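Side-chain contacts in beta-galactosidase (PDB 3TTY), which hydrolyses beta-galactosides, releasing galactose through an active site in a TIM-barrel domain: residues A[455-460]-A[596-601]; A[397-402]-A[605-610]; A[480-485]-A[508-513]. All coordinates share one frame; numbering follows the deposited sequence.

Interaction 1 (A[455-460]-A[596-601]); sequences VVIAPV and GLIANL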
loop_
_atom_site.group_PDB
_atom_site.type_symbol
_atom_site.label_atom_id
_atom_site.label_comp_id
_atom_site.label_asym_id
_atom_site.label_seq_id
_atom_site.Cartn_x
_atom_site.Cartn_y
_atom_site.Cartn_z
ATOM N N VAL A 455 3.854 12.602 41.895
ATOM C CA VAL A 455 3.201 11.564 41.099
ATOM C C VAL A 455 4.005 11.276 39.837
ATOM O O VAL A 455 4.260 12.183 39.047
ATOM C CB VAL A 455 1.763 11.969 40.684
ATOM C CG1 VAL A 455 1.145 10.884 39.820
ATOM C CG2 VAL A 455 0.894 12.217 41.909
ATOM N N VAL A 456 4.402 10.024 39.645
ATOM C CA VAL A 456 5.186 9.644 38.465
ATOM C C VAL A 456 4.427 8.591 37.666
ATOM O O VAL A 456 4.098 7.520 38.183
ATOM C CB VAL A 456 6.601 9.117 38.843
ATOM C CG1 VAL A 456 7.316 8.542 37.617
ATOM C CG2 VAL A 456 7.429 10.218 39.474
ATOM N N ILE A 457 4.139 8.899 36.406
ATOM C CA ILE A 457 3.345 8.003 35.572
ATOM C C ILE A 457 4.172 7.444 34.411
ATOM O O ILE A 457 4.811 8.192 33.663
ATOM C CB ILE A 457 2.073 8.716 35.056
ATOM C CG1 ILE A 457 1.348 9.401 36.216
ATOM C CG2 ILE A 457 1.137 7.742 34.359
ATOM C CD1 ILE A 457 0.126 10.184 35.799
ATOM N N ALA A 458 4.162 6.123 34.275
ATOM C CA ALA A 458 4.946 5.445 33.238
ATOM C C ALA A 458 4.062 4.515 32.417
ATOM O O ALA A 458 3.960 3.323 32.710
ATOM C CB ALA A 458 6.098 4.665 33.866
ATOM N N PRO A 459 3.404 5.065 31.389
ATOM C CA PRO A 459 2.547 4.267 30.511
ATOM C C PRO A 459 3.376 3.252 29.724
ATOM O O PRO A 459 4.349 3.627 29.077
ATOM C CB PRO A 459 1.945 5.318 29.568
ATOM C CG PRO A 459 2.070 6.624 30.313
ATOM C CD PRO A 459 3.365 6.498 31.050
ATOM N N VAL A 460 2.999 1.982 29.812
ATOM C CA VAL A 460 3.629 0.905 29.053
ATOM C C VAL A 460 5.150 0.934 29.146
ATOM O O VAL A 460 5.838 1.059 28.131
ATOM C CB VAL A 460 3.211 0.954 27.576
ATOM C CG1 VAL A 460 3.447 -0.381 26.917
ATOM C CG2 VAL A 460 1.746 1.338 27.455
ATOM N N GLY A 596 -10.923 10.798 36.108
ATOM C CA GLY A 596 -11.131 10.450 37.503
ATOM C C GLY A 596 -9.871 9.993 38.214
ATOM O O GLY A 596 -9.559 10.471 39.311
ATOM N N LEU A 597 -9.144 9.077 37.579
ATOM C CA LEU A 597 -7.901 8.542 38.127
ATOM C C LEU A 597 -6.906 9.651 38.449
ATOM O O LEU A 597 -6.400 9.755 39.570
ATOM C CB LEU A 597 -7.275 7.541 37.150
ATOM C CG LEU A 597 -6.014 6.841 37.671
ATOM C CD1 LEU A 597 -6.344 6.081 38.946
ATOM C CD2 LEU A 597 -5.390 5.909 36.630
ATOM N N ILE A 598 -6.642 10.485 37.453
ATOM C CA ILE A 598 -5.739 11.617 37.600
ATOM C C ILE A 598 -6.162 12.557 38.717
ATOM O O ILE A 598 -5.345 12.994 39.526
ATOM C CB ILE A 598 -5.695 12.408 36.296
ATOM C CG1 ILE A 598 -5.035 11.553 35.216
ATOM C CG2 ILE A 598 -4.954 13.710 36.487
ATOM C CD1 ILE A 598 -3.647 11.077 35.577
ATOM N N ALA A 599 -7.449 12.883 38.740
ATOM C CA ALA A 599 -8.007 13.724 39.786
ATOM C C ALA A 599 -7.774 13.115 41.174
ATOM O O ALA A 599 -7.404 13.817 42.124
ATOM C CB ALA A 599 -9.499 13.945 39.534
ATOM N N ASN A 600 -7.982 11.808 41.287
ATOM C CA ASN A 600 -7.770 11.121 42.555
ATOM C C ASN A 600 -6.316 11.151 42.978
ATOM O O ASN A 600 -5.995 11.548 44.100
ATOM C CB ASN A 600 -8.252 9.680 42.469
ATOM C CG ASN A 600 -9.748 9.583 42.488
ATOM O OD1 ASN A 600 -10.435 10.597 42.601
ATOM N ND2 ASN A 600 -10.271 8.367 42.358
ATOM N N LEU A 601 -5.439 10.746 42.065
ATOM C CA LEU A 601 -4.015 10.674 42.362
ATOM C C LEU A 601 -3.476 12.029 42.778
ATOM O O LEU A 601 -2.684 12.113 43.707
ATOM C CB LEU A 601 -3.233 10.111 41.169
ATOM C CG LEU A 601 -3.645 8.690 40.757
ATOM C CD1 LEU A 601 -2.536 7.991 39.991
ATOM C CD2 LEU A 601 -4.050 7.849 41.968
#
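Between Val455 and Ile457 on one side and Ile598 and Leu601 on the other, no ring or planar side chain takes part, and the flat group that matters is the main-chain carbonyl of Leu601. A methyl of Val455 approaches it from the side, CG2 lying 4.0 Å from Leu601 O. The rest is aliphatic. Ile457 and Ile598 reach for each other with their longer branches and touch at the ends, CD1 of Ile457 to CD1 of Ile598, 3.9 Å apart. Ile457 gets there with an extended branch (chi2 177°), whereas that of Ile598 is folded at chi2 (-57°), which turns its terminal methyl toward the strand although CB leaves the helix at a slant. Leu601 faces the strand directly, yet stays a little farther off, its CB 4.6 Å from Val455 CG1. No hydrogen bond links the two segments, and all four residues are buried: helix 591-604 packs on the sheet through apolar side chains. Val455 and Ile457 alternate with Val456 and Ala458, which turn to the other face of the sheet. Tyr430 of helix 423-435 packs on Ile457, while Ala433 and Leu434 of the same helix pack on Ile598. Strand 455-458 itself runs parallel between strands 399-402 and 481-485, and Leu601 also rests on Val483 of the latter, placing helix 591-604 across more than one strand.

Interaction 2 (A[397-402]-A[605-610]); sequences AKVAVM and QGVKPL
Val399 and Val607 meet through methyl groups whose positions follow from their first torsions. In Val399, CG1 stands anti to the backbone N (chi1 177°), leaving CG2 beside that nitrogen to do the touching. Val607 has a chi1 of 30°, well off a staggered position, and directs both methyls at the strand: CG2 of Val399 lies 4.3 Å from Val607 CG2 and 4.5 Å from Val607 CG1. The contact is therefore methyl against a pair of methyls, at a relaxed distance. Lys398 adds the base of its side chain, with its CB 4.5 Å from Val607 CB, so that Val607 is met by the first residue of strand 399-402 and the loop residue just before it. The contact is apolar, with no hydrogen bond across it. Its inner end is buried, where Val399 also packs on Val455 and on Leu434 of helix 423-435; its outer end, at Lys398, is exposed. The amide of Gln605 bonds through OE1 to Lys454 NZ and through NE2 to Gly479 O. The turn that delivers Val607 to the strand is a Schellman motif closing helix 591-604: Val607 N bonds to Cys602 O and Gly606 N to Glu603 O, with Gly606, at positive phi, as the C-prime residue. The loop that leaves the C-terminal end of helix 591-604 thus packs on the start of a parallel strand, in the alpha/beta fold of the trimerisation domain.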
loop_
_atom_site.group_PDB
_atom_site.type_symbol
_atom_site.label_atom_id
_atom_site.label_comp_id
_atom_site.label_asym_id
_atom_site.label_seq_id
_atom_site.Cartn_x
_atom_site.Cartn_y
_atom_site.Cartn_z
ATOM N N ALA A 397 6.370 21.546 38.172
ATOM C CA ALA A 397 5.481 20.393 38.157
ATOM C C ALA A 397 5.720 19.477 39.343
ATOM O O ALA A 397 6.863 19.308 39.785
ATOM C CB ALA A 397 5.648 19.612 36.860
ATOM N N LYS A 398 4.631 18.898 39.850
ATOM C CA LYS A 398 4.689 17.882 40.900
ATOM C C LYS A 398 4.294 16.555 40.293
ATOM O O LYS A 398 4.323 15.526 40.962
ATOM C CB LYS A 398 3.723 18.197 42.054
ATOM C CG LYS A 398 3.993 19.492 42.793
ATOM C CD LYS A 398 5.397 19.551 43.338
ATOM C CE LYS A 398 5.618 20.860 44.090
ATOM N NZ LYS A 398 4.584 21.078 45.161
ATOM N N VAL A 399 3.899 16.585 39.026
ATOM C CA VAL A 399 3.525 15.367 38.327
ATOM C C VAL A 399 4.452 15.170 37.122
ATOM O O VAL A 399 4.695 16.111 36.362
ATOM C CB VAL A 399 2.048 15.428 37.871
ATOM C CG1 VAL A 399 1.664 14.180 37.083
ATOM C CG2 VAL A 399 1.125 15.634 39.073
ATOM N N ALA A 400 4.974 13.955 36.955
ATOM C CA ALA A 400 5.856 13.637 35.830
ATOM C C ALA A 400 5.317 12.467 35.019
ATOM O O ALA A 400 4.692 11.559 35.569
ATOM C CB ALA A 400 7.249 13.331 36.311
ATOM N N VAL A 401 5.559 12.500 33.712
ATOM C CA VAL A 401 5.246 11.376 32.842
ATOM C C VAL A 401 6.447 10.997 31.970
ATOM O O VAL A 401 7.049 11.834 31.279
ATOM C CB VAL A 401 3.974 11.606 32.001
ATOM C CG1 VAL A 401 3.817 13.061 31.674
ATOM C CG2 VAL A 401 3.995 10.740 30.750
ATOM N N MET A 402 6.786 9.717 32.043
ATOM C CA MET A 402 8.007 9.183 31.479
ATOM C C MET A 402 7.791 8.757 30.044
ATOM O O MET A 402 6.728 8.255 29.682
ATOM C CB MET A 402 8.465 7.964 32.284
ATOM C CG MET A 402 9.080 8.279 33.627
ATOM S SD MET A 402 9.423 6.772 34.550
ATOM C CE MET A 402 10.457 7.415 35.858
ATOM N N GLN A 605 -2.088 13.415 46.714
ATOM C CA GLN A 605 -0.788 14.001 46.968
ATOM C C GLN A 605 -0.908 15.505 47.163
ATOM O O GLN A 605 0.095 16.229 47.157
ATOM C CB GLN A 605 0.162 13.673 45.809
ATOM C CG GLN A 605 0.613 12.211 45.789
ATOM C CD GLN A 605 1.711 11.937 46.805
ATOM O OE1 GLN A 605 2.146 12.835 47.528
ATOM N NE2 GLN A 605 2.180 10.702 46.848
ATOM N N GLY A 606 -2.139 15.977 47.336
ATOM C CA GLY A 606 -2.384 17.392 47.542
ATOM C C GLY A 606 -1.952 18.279 46.380
ATOM O O GLY A 606 -1.578 19.430 46.585
ATOM N N VAL A 607 -1.989 17.761 45.156
ATOM C CA VAL A 607 -1.643 18.599 44.009
ATOM C C VAL A 607 -2.905 19.071 43.311
ATOM O O VAL A 607 -3.843 18.309 43.139
ATOM C CB VAL A 607 -0.634 17.923 43.042
ATOM C CG1 VAL A 607 -0.798 16.433 43.056
ATOM C CG2 VAL A 607 -0.756 18.489 41.633
ATOM N N LYS A 608 -2.925 20.350 42.952
ATOM C CA LYS A 608 -4.137 21.016 42.486
ATOM C C LYS A 608 -3.960 21.649 41.108
ATOM O O LYS A 608 -2.859 22.057 40.747
ATOM C CB LYS A 608 -4.535 22.105 43.490
ATOM C CG LYS A 608 -5.034 21.570 44.831
ATOM C CD LYS A 608 -5.360 22.704 45.796
ATOM C CE LYS A 608 -6.067 22.185 47.051
ATOM N NZ LYS A 608 -5.330 21.063 47.714
ATOM N N PRO A 609 -5.053 21.740 40.336
ATOM C CA PRO A 609 -5.031 22.486 39.076
ATOM C C PRO A 609 -4.418 23.869 39.247
ATOM O O PRO A 609 -4.566 24.483 40.301
ATOM C CB PRO A 609 -6.520 22.615 38.731
ATOM C CG PRO A 609 -7.113 21.363 39.281
ATOM C CD PRO A 609 -6.366 21.108 40.575
ATOM N N LEU A 610 -3.715 24.337 38.220
ATOM C CA LEU A 610 -3.236 25.707 38.182
ATOM C C LEU A 610 -4.438 26.627 38.313
ATOM O O LEU A 610 -4.429 27.590 39.083
ATOM C CB LEU A 610 -2.577 25.984 36.833
ATOM C CG LEU A 610 -1.062 25.917 36.655
ATOM C CD1 LEU A 610 -0.365 25.390 37.896
ATOM C CD2 LEU A 610 -0.729 25.072 35.430
#

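Interaction 3 (A[480-485]-A[508-513]); sequences GTFVTT and NVMGIW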
loop_
_atom_site.group_PDB
_atom_site.type_symbol
_atom_site.label_atom_id
_atom_site.label_comp_id
_atom_site.label_asym_id
_atom_site.label_seq_id
_atom_site.Cartn_x
_atom_site.Cartn_y
_atom_site.Cartn_z
ATOM N N GLY A 480 6.149 8.858 47.317
ATOM C CA GLY A 480 5.644 9.225 46.005
ATOM C C GLY A 480 4.578 8.268 45.529
ATOM O O GLY A 480 4.448 7.179 46.077
ATOM N N THR A 481 3.788 8.665 44.534
ATOM C CA THR A 481 2.955 7.676 43.862
ATOM C C THR A 481 3.440 7.376 42.441
ATOM O O THR A 481 3.883 8.266 41.688
ATOM C CB THR A 481 1.408 7.934 43.949
ATOM O OG1 THR A 481 0.860 8.193 42.657
ATOM C CG2 THR A 481 1.085 9.041 44.873
ATOM N N PHE A 482 3.404 6.095 42.106
ATOM C CA PHE A 482 3.899 5.651 40.819
ATOM C C PHE A 482 2.764 4.960 40.100
ATOM O O PHE A 482 2.004 4.211 40.715
ATOM C CB PHE A 482 5.084 4.700 41.010
ATOM C CG PHE A 482 5.665 4.176 39.724
ATOM C CD1 PHE A 482 6.455 4.978 38.929
ATOM C CD2 PHE A 482 5.422 2.871 39.322
ATOM C CE1 PHE A 482 6.989 4.485 37.744
ATOM C CE2 PHE A 482 5.952 2.375 38.153
ATOM C CZ PHE A 482 6.734 3.179 37.358
ATOM N N VAL A 483 2.635 5.222 38.802
ATOM C CA VAL A 483 1.596 4.578 38.005
ATOM C C VAL A 483 2.192 3.841 36.811
ATOM O O VAL A 483 3.003 4.397 36.078
ATOM C CB VAL A 483 0.573 5.611 37.480
ATOM C CG1 VAL A 483 -0.530 4.909 36.665
ATOM C CG2 VAL A 483 -0.012 6.413 38.634
ATOM N N THR A 484 1.806 2.589 36.603
ATOM C CA THR A 484 2.211 1.918 35.368
ATOM C C THR A 484 1.082 1.035 34.841
ATOM O O THR A 484 -0.006 1.017 35.424
ATOM C CB THR A 484 3.605 1.210 35.471
ATOM O OG1 THR A 484 4.046 0.819 34.164
ATOM C CG2 THR A 484 3.564 0.009 36.385
ATOM N N THR A 485 1.303 0.340 33.729
ATOM C CA THR A 485 0.175 -0.256 33.027
ATOM C C THR A 485 0.431 -1.676 32.576
ATOM O O THR A 485 1.515 -2.214 32.771
ATOM C CB THR A 485 -0.176 0.545 31.745
ATOM O OG1 THR A 485 0.891 0.416 30.798
ATOM C CG2 THR A 485 -0.409 2.027 32.052
ATOM N N ASN A 508 7.246 -6.436 42.857
ATOM C CA ASN A 508 7.134 -6.114 44.266
ATOM C C ASN A 508 6.480 -4.768 44.506
ATOM O O ASN A 508 5.604 -4.640 45.360
ATOM C CB ASN A 508 8.503 -6.141 44.945
ATOM C CG ASN A 508 9.061 -7.535 45.058
ATOM O OD1 ASN A 508 8.316 -8.508 45.268
ATOM N ND2 ASN A 508 10.384 -7.654 44.917
ATOM N N VAL A 509 6.916 -3.758 43.765
ATOM C CA VAL A 509 6.422 -2.422 44.019
ATOM C C VAL A 509 4.966 -2.290 43.568
ATOM O O VAL A 509 4.193 -1.556 44.179
ATOM C CB VAL A 509 7.305 -1.331 43.386
ATOM C CG1 VAL A 509 7.212 -1.364 41.860
ATOM C CG2 VAL A 509 6.893 0.021 43.926
ATOM N N MET A 510 4.588 -3.027 42.525
ATOM C CA MET A 510 3.222 -2.957 42.014
ATOM C C MET A 510 2.267 -3.854 42.807
ATOM O O MET A 510 1.074 -3.588 42.857
ATOM C CB MET A 510 3.172 -3.294 40.523
ATOM C CG MET A 510 3.976 -2.344 39.633
ATOM S SD MET A 510 3.750 -0.585 39.993
ATOM C CE MET A 510 1.979 -0.425 39.758
ATOM N N GLY A 511 2.795 -4.914 43.413
ATOM C CA GLY A 511 2.019 -5.790 44.284
ATOM C C GLY A 511 1.019 -6.654 43.547
ATOM O O GLY A 511 0.020 -7.105 44.124
ATOM N N ILE A 512 1.270 -6.880 42.263
ATOM C CA ILE A 512 0.402 -7.748 41.469
ATOM C C ILE A 512 1.244 -8.622 40.571
ATOM O O ILE A 512 2.372 -8.266 40.226
ATOM C CB ILE A 512 -0.569 -6.953 40.568
ATOM C CG1 ILE A 512 0.204 -6.119 39.530
ATOM C CG2 ILE A 512 -1.486 -6.069 41.390
ATOM C CD1 ILE A 512 0.339 -6.783 38.175
ATOM N N TRP A 513 0.679 -9.763 40.195
ATOM C CA TRP A 513 1.288 -10.653 39.228
ATOM C C TRP A 513 0.394 -10.667 38.017
ATOM O O TRP A 513 -0.762 -11.046 38.117
ATOM C CB TRP A 513 1.396 -12.078 39.777
ATOM C CG TRP A 513 1.672 -13.086 38.711
ATOM C CD1 TRP A 513 2.540 -12.951 37.669
ATOM C CD2 TRP A 513 1.071 -14.381 38.566
ATOM N NE1 TRP A 513 2.528 -14.083 36.892
ATOM C CE2 TRP A 513 1.628 -14.973 37.415
ATOM C CE3 TRP A 513 0.124 -15.096 39.300
ATOM C CZ2 TRP A 513 1.265 -16.242 36.976
ATOM C CZ3 TRP A 513 -0.235 -16.349 38.866
ATOM C CH2 TRP A 513 0.333 -16.913 37.711
#
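The sulfur-aromatic part of this contact joins Met510 to Phe482. SD of Met510 lies at the edge of the Phe482 ring and in its plane, 3.9 Å from CD2 of that ring and 5.1 Å from its centroid. This is an edge-on Met-aromatic contact, in which the sulfur meets the ring's C-H rim rather than its pi face. Bends at chi2 (-45°) and chi3 (-59°) curl the methionine back toward the strand. Apolar packing comes from the methyl of Thr484, its CG2 being 3.7 Å from Met510 SD and 3.8 Å from Met510 CE. Met510 thus bridges two residues that point from the same face of strand 481-485, part of the mixed sheet of the trimerisation domain. It belongs to the short helix 507-510, which Gly511 ends with a positive phi before strand 512-519 begins, and it also touches Ser582 and Tyr584 of the adjacent strand 580-585. An alanine here would remove the sulfur and terminal methyl, and would probably leave the edge of Phe482 and the methyl of Thr484 facing a gap. No hydrogen bond joins the two segments; nearby polar groups bond to other parts of the chain. With Thr484 OG1 anti to the backbone N (chi1 -168°), the hydroxyl bonds to Ala458 O and Ser488 OG while CG2 serves the methionine; Val509 O is bonded to Ser582 OG and Asn575 ND2.

All three contacts belong to one mixed sheet, on which strand 455-458 lies between 399-402 and 481-485. Backbone bonds join them: Val455 O to Ala400 N (2.8 Å) links interactions 1 and 2, and Val456 N to Thr481 O (2.7 Å) links interactions 1 and 3. Centre to centre, interaction 1 lies about 9 Å from interaction 2 and about 11 Å from interaction 3, while interactions 2 and 3 are about 18 Å apart. Interaction 1 and helix 591-604, whose C-terminal turn leads into interaction 2, occupy one face; interaction 3 uses the other. Along the chain interaction 3 is nested within 1, and 1 within 2. None contributes a residue to the galactose pocket or the zinc site.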